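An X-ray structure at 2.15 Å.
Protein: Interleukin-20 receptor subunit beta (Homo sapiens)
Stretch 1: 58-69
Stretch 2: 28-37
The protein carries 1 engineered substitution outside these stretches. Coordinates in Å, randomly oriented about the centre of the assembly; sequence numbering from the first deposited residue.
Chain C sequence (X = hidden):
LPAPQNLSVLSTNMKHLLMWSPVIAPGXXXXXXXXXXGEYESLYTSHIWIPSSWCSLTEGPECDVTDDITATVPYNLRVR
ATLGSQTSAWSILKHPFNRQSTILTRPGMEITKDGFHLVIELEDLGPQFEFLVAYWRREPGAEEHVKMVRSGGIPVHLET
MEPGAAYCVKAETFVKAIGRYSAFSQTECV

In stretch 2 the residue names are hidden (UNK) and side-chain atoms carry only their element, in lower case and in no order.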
# COMPACT_ATOMS: atom_id res chain seq x y z
N THR C 58 12.91 24.76 -10.67
CA THR C 58 12.21 25.56 -9.63
C THR C 58 12.87 26.93 -9.33
O THR C 58 14.09 27.10 -9.51
CB THR C 58 12.13 24.79 -8.29
OG1 THR C 58 11.48 25.58 -7.28
CG2 THR C 58 13.52 24.41 -7.72
N GLU C 59 12.08 27.88 -8.82
CA GLU C 59 12.50 29.29 -8.72
C GLU C 59 12.84 29.73 -7.31
O GLU C 59 13.86 30.35 -7.09
CB GLU C 59 11.44 30.23 -9.33
CG GLU C 59 11.99 31.60 -9.67
CD GLU C 59 10.92 32.63 -10.07
OE1 GLU C 59 10.36 32.54 -11.19
OE2 GLU C 59 10.65 33.56 -9.27
N GLY C 60 11.98 29.45 -6.33
CA GLY C 60 12.18 29.98 -4.97
C GLY C 60 13.38 29.30 -4.33
O GLY C 60 13.87 28.34 -4.90
N PRO C 61 13.83 29.77 -3.14
CA PRO C 61 14.99 29.16 -2.49
C PRO C 61 14.61 27.88 -1.65
O PRO C 61 15.18 27.62 -0.60
CB PRO C 61 15.52 30.31 -1.63
CG PRO C 61 14.26 31.01 -1.19
CD PRO C 61 13.16 30.69 -2.19
N GLU C 62 13.67 27.07 -2.15
CA GLU C 62 13.25 25.87 -1.46
C GLU C 62 12.63 24.81 -2.40
O GLU C 62 12.45 25.04 -3.59
CB GLU C 62 12.35 26.25 -0.27
CG GLU C 62 10.98 26.71 -0.68
CD GLU C 62 10.20 27.38 0.45
OE1 GLU C 62 10.76 28.25 1.16
OE2 GLU C 62 9.00 27.05 0.61
N CYS C 63 12.37 23.64 -1.85
CA CYS C 63 11.81 22.51 -2.58
C CYS C 63 11.15 21.56 -1.59
O CYS C 63 11.82 21.05 -0.69
CB CYS C 63 12.90 21.72 -3.30
SG CYS C 63 12.32 20.25 -4.27
N ASP C 64 9.87 21.31 -1.79
CA ASP C 64 9.20 20.24 -1.14
C ASP C 64 9.63 18.85 -1.70
O ASP C 64 9.10 18.39 -2.72
CB ASP C 64 7.68 20.44 -1.23
CG ASP C 64 6.93 19.49 -0.35
OD1 ASP C 64 7.53 18.47 0.07
OD2 ASP C 64 5.74 19.76 -0.04
N VAL C 65 10.53 18.14 -0.99
CA VAL C 65 11.04 16.85 -1.40
C VAL C 65 10.28 15.71 -0.74
O VAL C 65 10.73 14.59 -0.67
CB VAL C 65 12.56 16.72 -1.06
CG1 VAL C 65 13.38 17.83 -1.70
CG2 VAL C 65 12.84 16.79 0.41
N THR C 66 9.12 16.00 -0.20
CA THR C 66 8.33 14.98 0.48
C THR C 66 8.17 13.72 -0.37
O THR C 66 8.38 12.63 0.10
CB THR C 66 6.98 15.57 0.87
OG1 THR C 66 7.20 16.72 1.75
CG2 THR C 66 6.06 14.48 1.54
N ASP C 67 7.79 13.89 -1.61
CA ASP C 67 7.54 12.77 -2.51
C ASP C 67 8.78 11.98 -2.94
O ASP C 67 8.62 10.89 -3.39
CB ASP C 67 6.76 13.21 -3.71
CG ASP C 67 5.39 13.75 -3.34
OD1 ASP C 67 4.87 13.55 -2.19
OD2 ASP C 67 4.90 14.46 -4.18
N ASP C 68 9.98 12.51 -2.72
CA ASP C 68 11.20 11.81 -3.01
C ASP C 68 11.69 11.00 -1.83
O ASP C 68 12.44 10.09 -2.00
CB ASP C 68 12.28 12.83 -3.35
CG ASP C 68 11.85 13.80 -4.47
OD1 ASP C 68 11.37 13.35 -5.54
OD2 ASP C 68 12.00 15.03 -4.28
N ILE C 69 11.37 11.39 -0.59
CA ILE C 69 11.82 10.66 0.57
C ILE C 69 10.79 9.57 0.84
O ILE C 69 9.69 9.88 1.32
CB ILE C 69 11.96 11.61 1.80
CG1 ILE C 69 12.83 12.86 1.51
CG2 ILE C 69 12.56 10.86 2.97
CD1 ILE C 69 14.07 12.63 0.75
N UNK C 28 18.95 38.91 -13.78
CA UNK C 28 18.05 37.80 -14.21
C UNK C 28 17.59 37.00 -13.01
O UNK C 28 18.14 37.16 -11.93
c UNK C 28 18.76 36.93 -15.27
c UNK C 28 18.70 37.58 -16.67
c UNK C 28 19.82 37.16 -17.64
o UNK C 28 20.44 38.06 -18.24
o UNK C 28 20.07 35.94 -17.81
N UNK C 29 16.57 36.16 -13.17
CA UNK C 29 16.08 35.42 -12.03
C UNK C 29 16.71 34.04 -12.04
O UNK C 29 16.74 33.35 -13.06
c UNK C 29 14.55 35.25 -11.91
o UNK C 29 14.16 33.90 -12.28
c UNK C 29 13.76 36.35 -12.61
N UNK C 30 17.20 33.65 -10.88
CA UNK C 30 17.91 32.39 -10.75
C UNK C 30 16.92 31.25 -10.56
O UNK C 30 15.91 31.39 -9.83
c UNK C 30 19.56 31.06 -9.35
c UNK C 30 18.93 32.44 -9.59
c UNK C 30 19.99 33.50 -9.90
N UNK C 31 17.23 30.14 -11.25
CA UNK C 31 16.52 28.86 -11.04
C UNK C 31 17.40 27.82 -10.31
O UNK C 31 18.63 27.90 -10.32
c UNK C 31 12.59 30.17 -12.75
c UNK C 31 16.00 28.35 -12.40
o UNK C 31 11.64 31.48 -14.44
c UNK C 31 13.64 29.39 -12.25
c UNK C 31 12.71 30.76 -14.00
c UNK C 31 14.94 29.83 -14.25
c UNK C 31 14.85 29.22 -12.98
c UNK C 31 13.87 30.61 -14.76
N UNK C 32 16.77 26.86 -9.66
CA UNK C 32 17.51 25.86 -8.89
C UNK C 32 17.11 24.46 -9.33
O UNK C 32 15.96 24.26 -9.69
c UNK C 32 19.28 28.99 -6.22
c UNK C 32 17.58 27.40 -6.87
o UNK C 32 18.74 31.19 -5.59
c UNK C 32 18.90 27.72 -6.64
c UNK C 32 16.61 28.39 -6.65
c UNK C 32 17.21 26.05 -7.37
c UNK C 32 18.32 29.95 -6.00
c UNK C 32 16.97 29.66 -6.20
N UNK C 33 18.01 23.48 -9.23
CA UNK C 33 17.65 22.04 -9.45
C UNK C 33 18.09 21.24 -8.26
O UNK C 33 19.20 21.44 -7.77
c UNK C 33 18.28 21.47 -10.72
o UNK C 33 18.00 22.36 -11.80
N UNK C 34 17.21 20.37 -7.80
CA UNK C 34 17.52 19.49 -6.69
C UNK C 34 17.62 18.00 -7.10
O UNK C 34 16.79 17.53 -7.84
c UNK C 34 16.81 18.67 -4.46
c UNK C 34 16.38 21.04 -5.15
c UNK C 34 16.48 19.61 -5.60
N UNK C 35 18.63 17.29 -6.58
CA UNK C 35 18.72 15.84 -6.78
C UNK C 35 18.99 15.14 -5.45
O UNK C 35 19.42 15.79 -4.52
c UNK C 35 19.50 16.05 -9.12
o UNK C 35 20.28 15.84 -11.36
o UNK C 35 21.69 15.31 -9.74
c UNK C 35 20.57 15.70 -10.14
c UNK C 35 19.83 15.53 -7.74
N UNK C 36 18.71 13.82 -5.37
CA UNK C 36 18.84 13.06 -4.11
C UNK C 36 19.37 11.68 -4.36
O UNK C 36 19.37 11.21 -5.51
c UNK C 36 14.69 11.84 -5.80
o UNK C 36 13.65 9.74 -6.18
c UNK C 36 16.25 10.74 -3.84
c UNK C 36 16.43 12.08 -4.15
c UNK C 36 17.48 12.94 -3.42
c UNK C 36 15.67 12.59 -5.14
c UNK C 36 15.31 9.93 -4.50
c UNK C 36 14.52 10.50 -5.47
N UNK C 37 19.87 11.08 -3.30
CA UNK C 37 20.18 9.67 -3.19
C UNK C 37 19.63 9.17 -1.88
O UNK C 37 19.78 9.84 -0.83
n UNK C 37 24.59 9.17 -5.10
c UNK C 37 23.98 9.57 -4.01
o UNK C 37 24.56 9.75 -2.94
c UNK C 37 21.69 9.46 -2.97
c UNK C 37 22.50 9.92 -4.14

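Position 28 carries three carbons in a chain, the third holding two oxygens. That carboxylate makes it Glu 28, whose side chain lies out of reach of the other stretch and is poorly ordered.

Position 29 has a CB bearing one oxygen and one carbon, the fork of a threonine, with Glu 59 nearby. Thr 29 points toward stretch 1, yet its OG1 comes no nearer than 4.1 Å to CG of Glu 59, and the residue is poorly ordered, with high B; little should be built on it.

Position 30 shows three carbons, a CB carrying two others and no heteroatom; they touch nothing on stretch 1, and only the backbone O lies near Glu 59. This is Val 30. Its side chain comes no nearer than CB, 6.0 Å from O of Glu 59, so it meets stretch 1 through the backbone, where its O lies 3.6 Å from O of Glu 59.

Position 31 has one carbon, then a six-carbon ring bearing an oxygen, which only tyrosine supplies; the ring meets Glu 59. The CB of Tyr 31 points sideways, but the ring comes nearer, placing CE1 3.4 Å from CG of Glu 59, so the aliphatic part of an exposed acid packs against an aromatic ring. CA of Tyr 31 also makes a CA-H...O contact of 3.4 Å with O of Thr 58.

Position 32 repeats the pattern, a carbon and a six-carbon ring with one oxygen, with ring atoms close to Glu 59, Gly 60 and Pro 61. This is Tyr 32, and it gives up more area to the other stretch than any neighbour in its strand. CE2 lies 3.3 Å from O of Glu 59, which sits at the ring edge, and CD2 lies 3.3 Å from O of Gly 60. The hydroxyl is hydrogen-bonded elsewhere in the structure.

Position 33 holds one carbon and one oxygen, hence Ser 33; it points away from stretch 1.

Position 34 again has a CB with two carbons and nothing polar, packed against Cys 63 and Val 65. Val 34 points toward stretch 1, its CG2 4.0 Å from CB of Cys 63 and its CG1 4.5 Å from CG1 of Val 65, a small apolar patch among buried residues.

Position 35 has three carbons ending in two oxygens: Glu 35, directed away.

Position 36 has a carbon and a six-carbon ring bearing an oxygen, and one ring face is covered by CB of Asp 68. Tyr 36 adopts the p rotamer, and CB of Asp 68 stands 3.8 Å from the centroid of the Tyr 36 ring, 21° off the normal, a CH-pi contact. The Asp 68 carboxylate oxygens are hydrogen-bonded elsewhere in the structure.

Position 37 has three carbons, the last carrying one oxygen and one nitrogen: Gln 37, beyond reach of stretch 1.

The contact works with one polar anchor and a line of packing. N of Tyr 32 donates to O of Thr 58 at 2.7 Å and 165°, the single hydrogen bond between the stretches. Beyond it, strand alternation sets the rule: Val 34 and Tyr 36 point toward stretch 1, while Ser 33 and Glu 35 point away. Rings meet carbonyls and methylenes, and 548 Å² is buried in all.

Stretch 2 28-37: ETVYYSVEYQ
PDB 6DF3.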